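Side-chain contact in chitin-binding type-4 domain-containing protein (Photorhabdus laumondii subsp. laumondii, PDB 6T5Z), which is a copper-dependent lytic polysaccharide monooxygenase of family AA10 that probably cleaves chitin oxidatively: residues Ser93-Phe98 / Ser132-Lys137. Sequence-based numbering, arbitrary orientation.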
# COMPACT_ATOMS: atom_id res chain seq x y z
N SER A 93 -5.45 14.56 -4.90
CA SER A 93 -4.95 14.55 -6.27
C SER A 93 -5.28 13.24 -6.97
O SER A 93 -5.78 13.23 -8.09
CB SER A 93 -3.44 14.78 -6.30
OG SER A 93 -3.09 16.10 -5.92
N SER A 94 -5.00 12.11 -6.31
CA SER A 94 -5.12 10.83 -7.00
C SER A 94 -5.05 9.67 -6.02
O SER A 94 -4.63 9.83 -4.87
CB SER A 94 -4.01 10.66 -8.04
OG SER A 94 -2.76 10.57 -7.38
N TRP A 95 -5.46 8.51 -6.52
CA TRP A 95 -5.23 7.20 -5.93
C TRP A 95 -4.44 6.40 -6.95
O TRP A 95 -4.83 6.36 -8.12
CB TRP A 95 -6.56 6.48 -5.63
CG TRP A 95 -7.57 7.39 -5.03
CD1 TRP A 95 -8.42 8.25 -5.70
CD2 TRP A 95 -7.83 7.57 -3.64
NE1 TRP A 95 -9.19 8.93 -4.79
CE2 TRP A 95 -8.85 8.53 -3.52
CE3 TRP A 95 -7.30 7.00 -2.47
CZ2 TRP A 95 -9.35 8.95 -2.29
CZ3 TRP A 95 -7.80 7.42 -1.25
CH2 TRP A 95 -8.80 8.39 -1.17
N GLU A 96 -3.34 5.78 -6.54
CA GLU A 96 -2.54 5.05 -7.52
C GLU A 96 -1.91 3.83 -6.86
O GLU A 96 -1.78 3.76 -5.63
CB GLU A 96 -1.47 5.93 -8.15
CG GLU A 96 -0.40 6.36 -7.19
CD GLU A 96 0.72 7.16 -7.87
OE1 GLU A 96 0.65 7.41 -9.09
OE2 GLU A 96 1.67 7.53 -7.16
N TYR A 97 -1.53 2.87 -7.70
CA TYR A 97 -1.10 1.55 -7.23
C TYR A 97 0.10 1.08 -8.03
O TYR A 97 0.09 1.14 -9.26
CB TYR A 97 -2.27 0.54 -7.33
CG TYR A 97 -3.42 1.00 -6.48
CD1 TYR A 97 -4.40 1.85 -6.99
CD2 TYR A 97 -3.52 0.61 -5.15
CE1 TYR A 97 -5.44 2.32 -6.19
CE2 TYR A 97 -4.54 1.06 -4.35
CZ TYR A 97 -5.50 1.91 -4.87
OH TYR A 97 -6.52 2.34 -4.05
N PHE A 98 1.14 0.65 -7.31
CA PHE A 98 2.34 0.04 -7.85
C PHE A 98 2.37 -1.43 -7.45
O PHE A 98 1.78 -1.83 -6.44
CB PHE A 98 3.59 0.74 -7.31
CG PHE A 98 3.70 2.19 -7.69
CD1 PHE A 98 4.50 2.57 -8.76
CD2 PHE A 98 3.03 3.19 -6.97
CE1 PHE A 98 4.63 3.92 -9.12
CE2 PHE A 98 3.15 4.53 -7.32
CZ PHE A 98 3.96 4.89 -8.40
N SER A 132 -16.05 9.21 2.66
CA SER A 132 -15.36 8.59 3.78
C SER A 132 -14.95 7.14 3.51
O SER A 132 -14.19 6.56 4.29
CB SER A 132 -16.25 8.67 5.02
OG SER A 132 -16.46 10.04 5.36
N ARG A 133 -15.44 6.55 2.42
CA ARG A 133 -14.98 5.26 1.95
C ARG A 133 -14.85 5.36 0.44
O ARG A 133 -15.75 5.88 -0.23
CB ARG A 133 -15.95 4.14 2.36
CG ARG A 133 -15.50 2.75 1.99
CD ARG A 133 -16.36 1.70 2.68
NE ARG A 133 -17.76 1.91 2.38
CZ ARG A 133 -18.36 1.51 1.26
NH1 ARG A 133 -17.66 0.88 0.32
NH2 ARG A 133 -19.65 1.75 1.08
N VAL A 134 -13.72 4.90 -0.10
CA VAL A 134 -13.39 5.09 -1.51
C VAL A 134 -13.01 3.74 -2.11
O VAL A 134 -12.29 2.96 -1.48
CB VAL A 134 -12.23 6.10 -1.68
CG1 VAL A 134 -11.69 6.04 -3.10
CG2 VAL A 134 -12.70 7.49 -1.31
N ILE A 135 -13.50 3.47 -3.31
CA ILE A 135 -13.16 2.24 -4.03
C ILE A 135 -12.52 2.61 -5.37
O ILE A 135 -13.09 3.38 -6.15
CB ILE A 135 -14.38 1.33 -4.23
CG1 ILE A 135 -14.81 0.69 -2.90
CG2 ILE A 135 -14.08 0.27 -5.26
CD1 ILE A 135 -15.97 -0.28 -3.02
N ASN A 136 -11.35 2.04 -5.65
CA ASN A 136 -10.66 2.21 -6.93
C ASN A 136 -10.68 0.88 -7.68
O ASN A 136 -10.18 -0.13 -7.16
CB ASN A 136 -9.22 2.67 -6.73
CG ASN A 136 -9.11 3.92 -5.88
OD1 ASN A 136 -8.38 3.93 -4.88
ND2 ASN A 136 -9.81 4.98 -6.28
N LYS A 137 -11.21 0.89 -8.90
CA LYS A 137 -11.25 -0.30 -9.73
C LYS A 137 -10.01 -0.35 -10.62
O LYS A 137 -9.69 0.63 -11.31
CB LYS A 137 -12.52 -0.32 -10.58
CG LYS A 137 -13.82 -0.41 -9.79
CD LYS A 137 -15.00 -0.34 -10.76
CE LYS A 137 -16.33 -0.18 -10.05
NZ LYS A 137 -16.85 -1.48 -9.56
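Y97 gives its hydroxyl proton to the side-chain oxygen of N136, with 2.6 Å between Y97 OH and N136 OD1. The bond lies in the carbonyl plane and lands on a lone pair, at a C=O...O angle of 133°. N136 OD1 sits at the edge of the tyrosine ring, while the ring and amide planes are well turned from each other. Y97 OH also bonds W84 NE1, and N136 ND2 bonds E123 OE1. Both ends of the buried amide are thus engaged, which should fix its rotation about the CB-CG bond and makes the choice of OD1 over ND2 plain.

That amide lies against W95 as well, by van der Waals contact. N136 OD1 is 3.2 Å from W95 CB, and N136 ND2 comes over one face of the indole at its five-membered end, 3.5 Å from W95 CG. With CG anti to its own carbonyl carbon (chi1 -54°), N136 reaches across both aromatic side chains at about a right angle.

W95, Y97, V134 and N136 all project into the interior of the beta-sandwich core, the immunoglobulin-like scaffold of AA10 enzymes. Strand 92-99 belongs to one sheet and strand 133-139, at the border of the three-stranded antiparallel sheet, to the other; the axes of strand segments 94-98 and 133-137 come within 8.8 Å and cross at -50°.

The apolar part of the contact is V134 on W95. V134 CG1 stands over the face of the six-membered ring of W95, 4.0 Å from its centroid, a CH-pi contact. V134 CG2 lies nearer the rim, 3.8 Å from W95 CZ2. W154 stacks on the same indole and Y125 meets it edge-to-face, in a core region where the W95 side chain is about 10 Å from the copper ion held by H1 and H90.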